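Local coordinates for protein putative hydrolase YdeN (Bacillus subtilis, PDB 1UXO) that is a putative hydrolase of the alpha/beta-hydrolase fold, probably working through a serine–histidine–aspartate charge relay, at residues 181-184 / 185-189; 22-25 / 26-30; 147-150 / 151-155. The protein carries 2 engineered substitutions. All blocks are in the same frame, centred on the assembly; numbering follows the deposited sequence. Where two conformers were deposited one is given.

Contact 1. Residues 181-184 / 185-189; sequences DVLT and SYFSK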
# COMPACT_ATOMS: atom_id res chain seq x y z
N ASP A 181 11.61 3.22 -7.70
CA ASP A 181 12.63 4.21 -7.36
C ASP A 181 12.47 4.80 -5.93
O ASP A 181 13.46 4.93 -5.19
CB ASP A 181 12.67 5.32 -8.39
CG ASP A 181 13.30 4.87 -9.73
OD1 ASP A 181 14.23 4.01 -9.75
OD2 ASP A 181 12.94 5.33 -10.80
N VAL A 182 11.23 5.07 -5.53
CA VAL A 182 10.98 5.57 -4.15
C VAL A 182 11.39 4.50 -3.14
O VAL A 182 12.10 4.77 -2.17
CB VAL A 182 9.54 6.02 -3.97
CG1 VAL A 182 9.26 6.31 -2.49
CG2 VAL A 182 9.26 7.29 -4.83
N LEU A 183 11.01 3.26 -3.42
CA LEU A 183 11.39 2.13 -2.57
C LEU A 183 12.88 1.98 -2.45
O LEU A 183 13.45 1.85 -1.34
CB LEU A 183 10.74 0.84 -3.15
CG LEU A 183 10.85 -0.42 -2.35
CD1 LEU A 183 10.22 -0.24 -0.94
CD2 LEU A 183 10.25 -1.57 -3.12
N THR A 184 13.55 1.99 -3.59
CA THR A 184 14.98 1.82 -3.60
C THR A 184 15.72 2.93 -2.82
O THR A 184 16.78 2.66 -2.23
CB THR A 184 15.44 1.68 -5.08
OG1 THR A 184 14.97 0.41 -5.56
CG2 THR A 184 16.98 1.60 -5.22
N SER A 185 15.20 4.14 -2.84
CA SER A 185 15.81 5.25 -2.11
C SER A 185 15.80 4.97 -0.59
O SER A 185 16.71 5.37 0.16
CB SER A 185 15.15 6.58 -2.47
OG SER A 185 13.90 6.78 -1.79
N TYR A 186 14.80 4.24 -0.14
CA TYR A 186 14.74 3.83 1.25
C TYR A 186 15.90 2.90 1.63
O TYR A 186 16.29 2.86 2.81
CB TYR A 186 13.49 3.04 1.54
CG TYR A 186 12.16 3.76 1.42
CD1 TYR A 186 12.06 5.14 1.24
CD2 TYR A 186 10.99 3.01 1.54
CE1 TYR A 186 10.78 5.75 1.13
CE2 TYR A 186 9.78 3.60 1.53
CZ TYR A 186 9.69 4.99 1.30
OH TYR A 186 8.43 5.51 1.30
N PHE A 187 16.30 2.04 0.70
CA PHE A 187 17.33 1.05 0.97
C PHE A 187 18.71 1.73 1.13
O PHE A 187 19.54 1.24 1.91
CB PHE A 187 17.45 0.01 -0.15
CG PHE A 187 16.16 -0.72 -0.49
CD1 PHE A 187 15.10 -0.80 0.40
CD2 PHE A 187 16.03 -1.34 -1.72
CE1 PHE A 187 13.96 -1.47 0.05
CE2 PHE A 187 14.91 -2.05 -2.05
CZ PHE A 187 13.86 -2.12 -1.17
N SER A 188 18.93 2.79 0.37
CA SER A 188 20.23 3.51 0.43
C SER A 188 20.31 4.29 1.72
O SER A 188 21.37 4.38 2.32
CB SER A 188 20.46 4.46 -0.74
OG SER A 188 19.31 5.27 -1.01
N LYS A 189 19.18 4.86 2.12
CA LYS A 189 19.09 5.51 3.42
C LYS A 189 19.32 4.47 4.52
O LYS A 189 19.69 4.82 5.65
CB LYS A 189 17.72 6.18 3.62
CG LYS A 189 17.47 7.49 2.84
CD LYS A 189 15.95 7.64 2.59
CE LYS A 189 15.51 9.04 2.18
NZ LYS A 189 14.05 9.19 2.44

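Contact 2. Residues 22-25 / 26-30; sequences FPWL and KKRLL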
# COMPACT_ATOMS: atom_id res chain seq x y z
N PHE A 22 2.13 -5.16 -10.38
CA PHE A 22 2.73 -5.95 -9.30
C PHE A 22 3.79 -6.94 -9.84
O PHE A 22 4.88 -7.04 -9.29
CB PHE A 22 1.66 -6.67 -8.37
CG PHE A 22 0.42 -5.83 -8.08
CD1 PHE A 22 0.54 -4.49 -7.63
CD2 PHE A 22 -0.88 -6.33 -8.27
CE1 PHE A 22 -0.60 -3.72 -7.37
CE2 PHE A 22 -1.99 -5.56 -7.99
CZ PHE A 22 -1.85 -4.25 -7.56
N PRO A 23 3.48 -7.69 -10.89
CA PRO A 23 4.49 -8.58 -11.47
C PRO A 23 5.68 -7.79 -11.93
O PRO A 23 6.78 -8.21 -11.58
CB PRO A 23 3.77 -9.27 -12.65
CG PRO A 23 2.34 -9.10 -12.34
CD PRO A 23 2.14 -7.85 -11.53
N TRP A 24 5.47 -6.66 -12.61
CA TRP A 24 6.63 -5.84 -13.02
C TRP A 24 7.52 -5.46 -11.81
O TRP A 24 8.76 -5.54 -11.86
CB TRP A 24 6.21 -4.61 -13.76
CG TRP A 24 7.39 -3.76 -14.25
CD1 TRP A 24 8.02 -3.87 -15.43
CD2 TRP A 24 8.02 -2.70 -13.55
NE1 TRP A 24 9.02 -2.94 -15.53
CE2 TRP A 24 9.06 -2.24 -14.36
CE3 TRP A 24 7.84 -2.11 -12.30
CZ2 TRP A 24 9.89 -1.18 -13.98
CZ3 TRP A 24 8.68 -1.05 -11.91
CH2 TRP A 24 9.69 -0.62 -12.74
N LEU A 25 6.88 -4.99 -10.75
CA LEU A 25 7.66 -4.53 -9.59
C LEU A 25 8.43 -5.69 -8.94
O LEU A 25 9.62 -5.54 -8.62
CB LEU A 25 6.74 -3.86 -8.59
CG LEU A 25 7.37 -3.39 -7.29
CD1 LEU A 25 8.46 -2.39 -7.57
CD2 LEU A 25 6.30 -2.69 -6.51
N LYS A 26 7.79 -6.83 -8.74
CA LYS A 26 8.48 -8.00 -8.21
C LYS A 26 9.72 -8.37 -9.02
O LYS A 26 10.82 -8.55 -8.44
CB LYS A 26 7.50 -9.17 -8.12
CG LYS A 26 8.12 -10.51 -7.74
CD LYS A 26 7.12 -11.63 -7.53
CE LYS A 26 7.82 -12.91 -7.04
NZ LYS A 26 6.92 -14.00 -7.36
N LYS A 27 9.57 -8.47 -10.34
CA LYS A 27 10.68 -8.82 -11.24
C LYS A 27 11.77 -7.74 -11.30
O LYS A 27 12.96 -8.06 -11.37
CB LYS A 27 10.18 -9.20 -12.65
CG LYS A 27 9.22 -10.38 -12.74
CD LYS A 27 8.50 -10.36 -14.14
CE LYS A 27 7.10 -11.06 -14.23
NZ LYS A 27 6.12 -10.50 -15.36
N ARG A 28 11.39 -6.46 -11.19
CA ARG A 28 12.37 -5.37 -11.22
C ARG A 28 13.25 -5.43 -9.94
O ARG A 28 14.46 -5.25 -9.99
CB ARG A 28 11.69 -4.03 -11.42
CG ARG A 28 12.64 -2.85 -11.37
CD ARG A 28 13.65 -2.88 -12.59
NE ARG A 28 14.61 -1.80 -12.48
CZ ARG A 28 15.73 -1.87 -11.77
NH1 ARG A 28 16.06 -2.99 -11.16
NH2 ARG A 28 16.55 -0.82 -11.73
N LEU A 29 12.62 -5.74 -8.82
CA LEU A 29 13.31 -5.92 -7.56
C LEU A 29 14.25 -7.13 -7.59
O LEU A 29 15.39 -7.08 -7.08
CB LEU A 29 12.29 -5.98 -6.42
CG LEU A 29 11.68 -4.62 -6.01
CD1 LEU A 29 10.42 -4.83 -5.16
CD2 LEU A 29 12.72 -3.77 -5.25
N LEU A 30 13.78 -8.22 -8.16
CA LEU A 30 14.58 -9.43 -8.33
C LEU A 30 15.86 -9.15 -9.14
O LEU A 30 16.96 -9.69 -8.83
CB LEU A 30 13.71 -10.51 -8.98
CG LEU A 30 14.43 -11.84 -9.18
CD1 LEU A 30 14.89 -12.37 -7.82
CD2 LEU A 30 13.51 -12.83 -9.97

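Contact 3. Residues 147-150 / 151-155; sequences SKDL and AQQID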
# COMPACT_ATOMS: atom_id res chain seq x y z
N SER A 147 -5.73 11.26 -0.86
CA SER A 147 -4.37 10.72 -0.74
C SER A 147 -3.45 11.78 -0.13
O SER A 147 -2.62 11.48 0.71
CB SER A 147 -3.84 10.25 -2.09
OG SER A 147 -4.58 9.14 -2.57
N LYS A 148 -3.63 13.03 -0.51
CA LYS A 148 -2.86 14.12 0.05
C LYS A 148 -3.20 14.29 1.56
O LYS A 148 -2.30 14.48 2.38
CB LYS A 148 -3.15 15.43 -0.73
CG LYS A 148 -2.32 16.61 -0.20
CD LYS A 148 -2.25 17.79 -1.16
CE LYS A 148 -0.99 18.62 -0.96
NZ LYS A 148 -0.64 19.63 -2.02
N ASP A 149 -4.49 14.17 1.90
CA ASP A 149 -5.01 14.23 3.28
C ASP A 149 -4.32 13.16 4.09
O ASP A 149 -3.78 13.43 5.15
CB ASP A 149 -6.51 13.96 3.26
CG ASP A 149 -7.24 14.11 4.63
OD1 ASP A 149 -6.66 14.61 5.64
OD2 ASP A 149 -8.42 13.65 4.81
N LEU A 150 -4.30 11.93 3.57
CA LEU A 150 -3.67 10.83 4.28
C LEU A 150 -2.16 11.06 4.47
O LEU A 150 -1.61 10.83 5.59
CB LEU A 150 -3.91 9.51 3.51
CG LEU A 150 -3.13 8.31 4.00
CD1 LEU A 150 -3.45 8.03 5.47
CD2 LEU A 150 -3.37 7.09 3.19
N ALA A 151 -1.48 11.54 3.40
CA ALA A 151 -0.07 11.86 3.50
C ALA A 151 0.22 12.85 4.63
O ALA A 151 1.18 12.72 5.39
CB ALA A 151 0.49 12.35 2.16
N GLN A 152 -0.63 13.82 4.77
CA GLN A 152 -0.49 14.75 5.90
C GLN A 152 -0.72 14.09 7.25
O GLN A 152 0.02 14.35 8.23
CB GLN A 152 -1.46 15.93 5.77
CG GLN A 152 -1.24 16.79 4.57
CD GLN A 152 -2.38 17.71 4.23
OE1 GLN A 152 -3.52 17.55 4.74
NE2 GLN A 152 -2.12 18.62 3.30
N GLN A 153 -1.75 13.29 7.35
CA GLN A 153 -2.10 12.63 8.62
C GLN A 153 -0.98 11.71 9.14
O GLN A 153 -0.77 11.58 10.36
CB GLN A 153 -3.37 11.82 8.41
CG GLN A 153 -4.58 12.68 8.23
CD GLN A 153 -5.81 11.90 7.92
OE1 GLN A 153 -5.77 10.95 7.11
NE2 GLN A 153 -6.93 12.26 8.58
N ILE A 154 -0.29 11.05 8.21
CA ILE A 154 0.78 10.12 8.57
C ILE A 154 2.19 10.61 8.20
O ILE A 154 3.09 9.80 8.16
CB ILE A 154 0.55 8.65 8.05
CG1 ILE A 154 0.63 8.58 6.51
CG2 ILE A 154 -0.78 8.08 8.61
CD1 ILE A 154 0.80 7.15 5.98
N ASP A 155 2.37 11.92 8.03
CA ASP A 155 3.67 12.49 7.73
C ASP A 155 4.46 11.66 6.72
O ASP A 155 5.60 11.25 6.95
CB ASP A 155 4.50 12.73 9.01
CG ASP A 155 5.78 13.48 8.71
OD1 ASP A 155 5.76 14.35 7.76
OD2 ASP A 155 6.88 13.27 9.34
O HOH W 1 -8.00 10.87 5.38

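Contact 1. Residues 181-184 / 185-189
D181 to S188 form the last two turns of the helix 177-188, where S185 N still gives a full alpha-helical bond to D181 O (3.0 Å), while Y186 N and F187 N approach L183 O and T184 O, three residues back, only through weak, bent bonds. Serine suits this helix end, where several amide bonds are weak, because it can help to satisfy carbonyls. With chi1 at 79°, S185 OG sits between its own N and carbonyl carbon, close enough to the preceding turn to donate to V182 O at 2.7 Å, an oxygen that Y186 N also reaches weakly. S188 OG repeats the pattern one turn later, donating to S185 O at 2.9 Å from the same face as K189 N. T184 OG1 likewise turns to the backbone, bonding to Y180 O.

The apolar side chains carry the rest. F187 has CG anti to its carbonyl carbon (chi1 -55°), which swings the ring back along the helix; L183 O lies over one face, T184 CA makes a CH-pi contact 4.3 Å from the ring centroid, and the far end, CZ, meets L183 CG at 3.7 Å. The ring also takes a cation-pi contact from K5 and meets Y68 edge-to-face. Y186 runs alongside V182, with CE1 4.0 Å from V182 CG1, and V182 O stands over one ring face. With an alanine at F187, L183 would probably lose the aromatic surface against its branch point, and K5 and Y68 their ring partner.

V182, L183 and Y186 form the buried face of this C-terminal helix, which lies against the parallel sheet. V182 and Y186 rest on A132 of strand 128-136, L183 and Y186 on I96 of strand 92-98 and Y68 of strand 67-72, and H130 stacks with the Y186 ring.

Contact 2. Residues 22-25 / 26-30
W24 offers one face of its indole to the aliphatic part of R28, one helical turn further on. R28 CB makes a CH-pi contact over the six-membered ring, 4.1 Å from its centroid and only 6° off the normal, and R28 CG comes to 3.9 Å from W24 CH2 at the rim. Both side chains point the same way. Beyond CG the arginine bends (chi2 66°), and its guanidinium ends up nearly perpendicular to the indole, so the methylenes rather than the charge do the stacking. The charged end serves other partners: NH1 forms a salt bridge with D32, just past the helix, and the group makes a cation-pi contact with Y180. A long arginine suits this place because its methylenes can lie over an aromatic face while the guanidinium still reaches an acid.

On the buried side L25 and L29 run side by side, CD1 to CD1 at 4.0 Å, the four-residue spacing that gives a helix its apolar stripe. Along the solvent side the K27 methylenes run back past P23 O (CG 3.5 Å), and the chain ends with NZ 3.8 Å from P23 CB. Proline, with no N-H, suits the first turn, whose amides have no helix carbonyl four residues back to bond. The hydrogen bonding is regular, K26 N to F22 O being 3.0 Å long and almost straight at 177°.

Helix 22-31 is the crossover of the beta-alpha-beta unit between strands 6-10 and 35-39. L25 and L29 pack on I9 and V7 of the first strand, L29 and F22 on A36 and I38 of the second, while Y180 and L183 of helix 177-188 close the flank beside the leucines.

Contact 3. Residues 147-150 / 151-155
A151 N donates to S147 O at 2.9 Å and 165°, as short as the bond from I154 N to L150 O that ends the ladder. These are the later turns of helix 144-153, the crossover between strands 128-136 and 157-161, and they finish in a Schellman motif: I154 leaves helical angles, D155 takes the positive phi of the C-prime position, and its N bonds weakly to Q152 O.

The residues divide by face. A151 is buried against V133 and L158 of the two strands, where a methyl group lets the helix lie close to the sheet. S147 also faces inward, and its hydroxyl is satisfied by G100 O; its side chain lies about 6 Å from that of D139, a predicted member of the charge relay. L150 CD1 touches I154 CG2 at 4.1 Å, and I154 goes on to pack against H121 and I124 of helix 121-127.

The outer side is polar. Q152 has CG anti to its carbonyl carbon (chi1 -63°), which lays the chain back over K148 O, with NE2 4.0 Å from K148 CG; a long, flexible amide suits this exposed position. D149 is modelled in two conformers; in the one given OD1 lies 3.6 Å from Q153 CD, the carboxylate and amide planes turned 32° from each other, but the second conformer leaves this approach doubtful. Q153 lies at the margin beside H121, and a water donates to its OE1 at 2.8 Å.

All three contacts are one-turn spacings within helices that lie against the parallel sheet, each with a buried face and a polar or exposed one. Contacts 1 and 2 belong together: helices 177-188 and 22-31 meet directly, L183 CD2 lying 3.8 Å from L29 CD1. Contact 3 stands apart, its centre about 26 Å from that of contact 2 and on the opposite side of the chain's centre. Contact 1 is rich in aromatics and serine-to-carbonyl bonds near the end of the chain's last helix, contact 2 pairs an indole with an arginine on a regularly bonded helix, and contact 3 sets small and branched apolar residues inward and amides and charged groups outward.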